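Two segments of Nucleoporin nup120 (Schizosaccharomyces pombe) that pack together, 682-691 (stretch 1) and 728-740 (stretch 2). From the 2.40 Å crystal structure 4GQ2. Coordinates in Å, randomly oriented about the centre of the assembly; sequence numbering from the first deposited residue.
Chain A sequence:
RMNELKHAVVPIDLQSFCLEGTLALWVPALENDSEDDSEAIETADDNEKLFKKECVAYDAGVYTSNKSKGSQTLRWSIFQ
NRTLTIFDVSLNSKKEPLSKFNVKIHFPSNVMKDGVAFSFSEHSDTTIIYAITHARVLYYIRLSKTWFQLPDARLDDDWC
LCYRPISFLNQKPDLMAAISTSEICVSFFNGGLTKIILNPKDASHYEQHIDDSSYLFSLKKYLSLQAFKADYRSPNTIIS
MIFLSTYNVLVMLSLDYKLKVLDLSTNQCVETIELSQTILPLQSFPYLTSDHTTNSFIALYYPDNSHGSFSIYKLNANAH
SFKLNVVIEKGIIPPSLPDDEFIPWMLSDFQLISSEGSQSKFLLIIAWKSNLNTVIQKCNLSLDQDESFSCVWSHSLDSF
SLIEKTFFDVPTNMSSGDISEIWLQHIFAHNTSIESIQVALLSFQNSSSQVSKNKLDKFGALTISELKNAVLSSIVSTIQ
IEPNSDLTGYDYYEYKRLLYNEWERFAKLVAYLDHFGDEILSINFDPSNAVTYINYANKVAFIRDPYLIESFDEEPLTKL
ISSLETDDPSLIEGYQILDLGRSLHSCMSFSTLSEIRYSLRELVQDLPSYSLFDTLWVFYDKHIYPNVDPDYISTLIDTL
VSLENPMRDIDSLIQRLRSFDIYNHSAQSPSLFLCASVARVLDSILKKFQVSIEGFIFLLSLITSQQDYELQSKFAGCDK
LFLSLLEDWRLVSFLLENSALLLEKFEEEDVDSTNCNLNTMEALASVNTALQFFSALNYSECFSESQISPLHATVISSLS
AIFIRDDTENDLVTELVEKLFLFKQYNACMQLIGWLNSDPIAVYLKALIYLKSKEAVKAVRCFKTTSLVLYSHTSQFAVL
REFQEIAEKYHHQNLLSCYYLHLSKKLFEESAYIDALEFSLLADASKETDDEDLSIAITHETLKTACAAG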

# COMPACT_ATOMS: atom_id res chain seq x y z
N LEU A 682 9.53 -1.89 8.16
CA LEU A 682 8.86 -3.19 8.03
C LEU A 682 8.74 -3.64 6.56
O LEU A 682 9.12 -4.76 6.22
CB LEU A 682 7.47 -3.19 8.69
CG LEU A 682 7.49 -3.22 10.22
CD1 LEU A 682 6.08 -3.14 10.78
CD2 LEU A 682 8.23 -4.45 10.75
N ASP A 683 8.23 -2.75 5.71
CA ASP A 683 8.08 -3.05 4.29
C ASP A 683 9.41 -3.54 3.72
O ASP A 683 9.48 -4.55 3.01
CB ASP A 683 7.60 -1.80 3.54
CG ASP A 683 7.49 -2.01 2.05
OD1 ASP A 683 6.48 -2.57 1.59
OD2 ASP A 683 8.42 -1.61 1.32
N SER A 684 10.47 -2.82 4.07
CA SER A 684 11.81 -3.12 3.60
C SER A 684 12.35 -4.45 4.16
O SER A 684 12.96 -5.23 3.44
CB SER A 684 12.74 -1.94 3.92
OG SER A 684 14.07 -2.27 3.63
N ILE A 685 12.10 -4.71 5.44
CA ILE A 685 12.50 -5.98 6.06
C ILE A 685 11.68 -7.15 5.51
O ILE A 685 12.23 -8.20 5.16
CB ILE A 685 12.40 -5.93 7.61
CG1 ILE A 685 13.27 -4.81 8.19
CG2 ILE A 685 12.78 -7.27 8.22
CD1 ILE A 685 14.64 -4.71 7.57
N LEU A 686 10.36 -6.97 5.42
CA LEU A 686 9.45 -8.02 4.95
C LEU A 686 9.71 -8.49 3.52
O LEU A 686 9.47 -9.65 3.22
CB LEU A 686 7.99 -7.59 5.11
CG LEU A 686 7.47 -7.42 6.54
CD1 LEU A 686 6.12 -6.75 6.52
CD2 LEU A 686 7.39 -8.72 7.31
N LYS A 687 10.24 -7.63 2.70
CA LYS A 687 10.57 -8.00 1.37
C LYS A 687 11.73 -8.94 1.32
O LYS A 687 11.76 -9.83 0.55
CB LYS A 687 10.90 -6.78 0.56
CG LYS A 687 9.75 -6.20 -0.18
CD LYS A 687 10.08 -4.80 -0.57
CE LYS A 687 9.25 -4.35 -1.72
NZ LYS A 687 8.84 -2.94 -1.54
N LYS A 688 12.70 -8.70 2.15
CA LYS A 688 13.86 -9.58 2.27
C LYS A 688 13.46 -10.91 2.92
O LYS A 688 13.88 -11.97 2.47
CB LYS A 688 15.01 -8.89 3.01
CG LYS A 688 15.39 -7.56 2.37
CD LYS A 688 16.76 -7.08 2.79
CE LYS A 688 17.21 -5.86 1.99
NZ LYS A 688 16.62 -4.61 2.54
N PHE A 689 12.60 -10.86 3.93
CA PHE A 689 12.05 -12.10 4.48
C PHE A 689 11.34 -12.96 3.44
O PHE A 689 11.62 -14.16 3.33
CB PHE A 689 11.15 -11.82 5.70
CG PHE A 689 11.88 -11.87 7.01
CD1 PHE A 689 12.48 -13.04 7.44
CD2 PHE A 689 11.97 -10.74 7.81
CE1 PHE A 689 13.16 -13.09 8.65
CE2 PHE A 689 12.65 -10.79 9.02
CZ PHE A 689 13.24 -11.96 9.44
N GLN A 690 10.43 -12.36 2.67
CA GLN A 690 9.67 -13.07 1.62
C GLN A 690 10.58 -13.76 0.59
O GLN A 690 10.40 -14.94 0.29
CB GLN A 690 8.70 -12.12 0.91
CG GLN A 690 7.95 -12.76 -0.25
CD GLN A 690 7.00 -11.80 -0.96
OE1 GLN A 690 5.80 -12.04 -1.03
NE2 GLN A 690 7.55 -10.72 -1.47
N VAL A 691 11.53 -13.02 0.05
CA VAL A 691 12.51 -13.58 -0.89
C VAL A 691 13.32 -14.72 -0.22
O VAL A 691 13.56 -15.76 -0.84
CB VAL A 691 13.42 -12.46 -1.45
CG1 VAL A 691 14.68 -13.00 -2.12
CG2 VAL A 691 12.62 -11.56 -2.39
N ASP A 728 5.13 -18.75 7.53
CA ASP A 728 5.91 -17.53 7.48
C ASP A 728 5.57 -16.73 6.21
O ASP A 728 5.24 -15.54 6.27
CB ASP A 728 7.40 -17.87 7.51
CG ASP A 728 7.89 -18.28 8.89
OD1 ASP A 728 7.13 -18.15 9.87
OD2 ASP A 728 9.06 -18.72 8.99
N TRP A 729 5.65 -17.41 5.06
CA TRP A 729 5.35 -16.80 3.77
C TRP A 729 4.02 -16.11 3.82
O TRP A 729 3.91 -14.96 3.39
CB TRP A 729 5.36 -17.81 2.64
CG TRP A 729 5.28 -17.13 1.30
CD1 TRP A 729 6.33 -16.66 0.52
CD2 TRP A 729 4.06 -16.78 0.55
NE1 TRP A 729 5.87 -16.06 -0.63
CE2 TRP A 729 4.51 -16.10 -0.67
CE3 TRP A 729 2.69 -16.95 0.77
CZ2 TRP A 729 3.61 -15.61 -1.62
CZ3 TRP A 729 1.79 -16.46 -0.19
CH2 TRP A 729 2.25 -15.81 -1.36
N ARG A 730 3.02 -16.80 4.37
CA ARG A 730 1.67 -16.27 4.44
C ARG A 730 1.62 -14.95 5.17
O ARG A 730 1.11 -13.97 4.64
CB ARG A 730 0.72 -17.27 5.12
CG ARG A 730 -0.71 -16.79 5.15
CD ARG A 730 -1.64 -17.86 5.71
NE ARG A 730 -1.69 -17.75 7.15
CZ ARG A 730 -2.70 -17.26 7.85
NH1 ARG A 730 -3.82 -16.85 7.27
NH2 ARG A 730 -2.59 -17.20 9.17
N LEU A 731 2.17 -14.91 6.38
CA LEU A 731 2.06 -13.74 7.24
C LEU A 731 2.85 -12.59 6.67
O LEU A 731 2.39 -11.45 6.68
CB LEU A 731 2.53 -14.05 8.66
CG LEU A 731 1.65 -15.05 9.43
CD1 LEU A 731 2.04 -15.06 10.90
CD2 LEU A 731 0.18 -14.71 9.29
N VAL A 732 4.02 -12.90 6.14
CA VAL A 732 4.87 -11.91 5.50
C VAL A 732 4.20 -11.30 4.26
O VAL A 732 4.11 -10.08 4.13
CB VAL A 732 6.27 -12.50 5.21
CG1 VAL A 732 7.04 -11.64 4.23
CG2 VAL A 732 7.05 -12.66 6.52
N SER A 733 3.70 -12.16 3.36
CA SER A 733 3.04 -11.70 2.13
C SER A 733 1.75 -10.96 2.43
O SER A 733 1.44 -9.98 1.77
CB SER A 733 2.78 -12.87 1.17
OG SER A 733 4.00 -13.54 0.85
N PHE A 734 1.02 -11.42 3.44
CA PHE A 734 -0.14 -10.69 3.94
C PHE A 734 0.22 -9.24 4.32
O PHE A 734 -0.37 -8.28 3.80
CB PHE A 734 -0.76 -11.45 5.11
CG PHE A 734 -1.71 -10.64 5.95
CD1 PHE A 734 -2.97 -10.34 5.48
CD2 PHE A 734 -1.34 -10.23 7.23
CE1 PHE A 734 -3.86 -9.61 6.26
CE2 PHE A 734 -2.22 -9.50 8.02
CZ PHE A 734 -3.48 -9.18 7.53
N LEU A 735 1.22 -9.08 5.18
CA LEU A 735 1.66 -7.74 5.58
C LEU A 735 2.21 -6.88 4.43
O LEU A 735 2.03 -5.66 4.42
CB LEU A 735 2.65 -7.80 6.74
CG LEU A 735 2.03 -8.30 8.05
CD1 LEU A 735 3.11 -8.63 9.06
CD2 LEU A 735 1.05 -7.28 8.64
N LEU A 736 2.88 -7.51 3.47
CA LEU A 736 3.37 -6.79 2.29
C LEU A 736 2.19 -6.22 1.47
O LEU A 736 2.29 -5.13 0.90
CB LEU A 736 4.29 -7.67 1.42
CG LEU A 736 5.70 -7.86 2.00
CD1 LEU A 736 6.53 -8.86 1.22
CD2 LEU A 736 6.44 -6.53 2.07
N GLU A 737 1.08 -6.94 1.46
CA GLU A 737 -0.14 -6.44 0.84
C GLU A 737 -0.73 -5.28 1.65
O GLU A 737 -1.45 -4.45 1.11
CB GLU A 737 -1.16 -7.57 0.66
CG GLU A 737 -1.95 -7.48 -0.64
CD GLU A 737 -3.10 -8.48 -0.75
OE1 GLU A 737 -4.26 -8.05 -0.90
OE2 GLU A 737 -2.83 -9.71 -0.69
N ASN A 738 -0.39 -5.20 2.93
CA ASN A 738 -0.88 -4.11 3.77
C ASN A 738 -0.09 -2.80 3.53
O ASN A 738 -0.55 -1.70 3.88
CB ASN A 738 -0.82 -4.50 5.25
CG ASN A 738 -2.01 -5.35 5.68
OD1 ASN A 738 -2.88 -4.87 6.41
ND2 ASN A 738 -2.06 -6.61 5.24
N SER A 739 1.09 -2.94 2.93
CA SER A 739 2.01 -1.82 2.78
C SER A 739 1.50 -0.75 1.83
O SER A 739 1.66 0.44 2.10
CB SER A 739 3.38 -2.32 2.33
OG SER A 739 4.32 -1.27 2.43
N ALA A 740 0.87 -1.17 0.73
CA ALA A 740 0.32 -0.24 -0.26
C ALA A 740 -1.19 -0.03 -0.13
O ALA A 740 -1.81 0.66 -0.93
CB ALA A 740 0.68 -0.69 -1.67

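The contact between the two helices is centred on L686, which is buried and points its CA-to-CB bond toward the other stretch. Its side chain meets three residues of the second helix: CD2 of L686 lies 4.0 Å from CG2 of V732, CD1 of L686 is 3.6 Å from CB of L735, and CB of L686 is 3.6 Å from CD2 of L736. Branching at CG lets one leucine serve both V732 and L735, one through each methyl. V732 also points toward the first helix, and its short, beta-branched side chain suits a place where the backbones come close: the CA atoms of L686 and V732 are 6.0 Å apart, and CG1 of V732 reaches to 3.3 Å from the carbonyl O of L686. O of L686 already accepts the helical hydrogen bond from N of Q690 (2.9 Å), so the methyl covers a backbone polar group whose bonding need is met.

The helices run roughly antiparallel, at 143° between their directions, with their axes 9.4 Å apart at closest approach. Two reciprocal knobs interlock them. L736, in an m,t rotamer, starts sideways but brings its end into the hole formed by D683, L686, K687 and Q690; it gives up more area to the partner stretch than any other residue here. Q690 likewise starts sideways and, with chi1 and chi2 both t, extends among W729, V732, S733 and L736. Its aliphatic portion packs as a hydrophobic chain would, with CB of Q690 3.7 Å from CG1 of V732 and CG of Q690 3.9 Å from NE1 of W729, approaching the indole obliquely. NE2 of Q690 lies 3.4 Å from CD1 of L736, and OE1 of Q690 3.0 Å from OG of S733. OG of S733 also lies 2.9 Å from O of W729, so which oxygen receives its proton remains open.

At the other end of the contact, D683 and S739 form a polar link: S739 OG donates a hydrogen bond of 2.7 Å to OD1 of D683. The CA-to-CB bond of D683 points sideways, but with chi1 at 176° (t) the carboxylate end comes nearer to the second helix, and the small serine, whose CA-to-CB bond points toward the first, meets it directly. OD2 of D683 forms a salt bridge with NZ of K687 (3.2 Å), one turn along the same helix. Exposed K687 thus balances the aspartate's charge, while CG of K687 lies 4.0 Å from CD2 of L736. In all, the contact buries 500 Å².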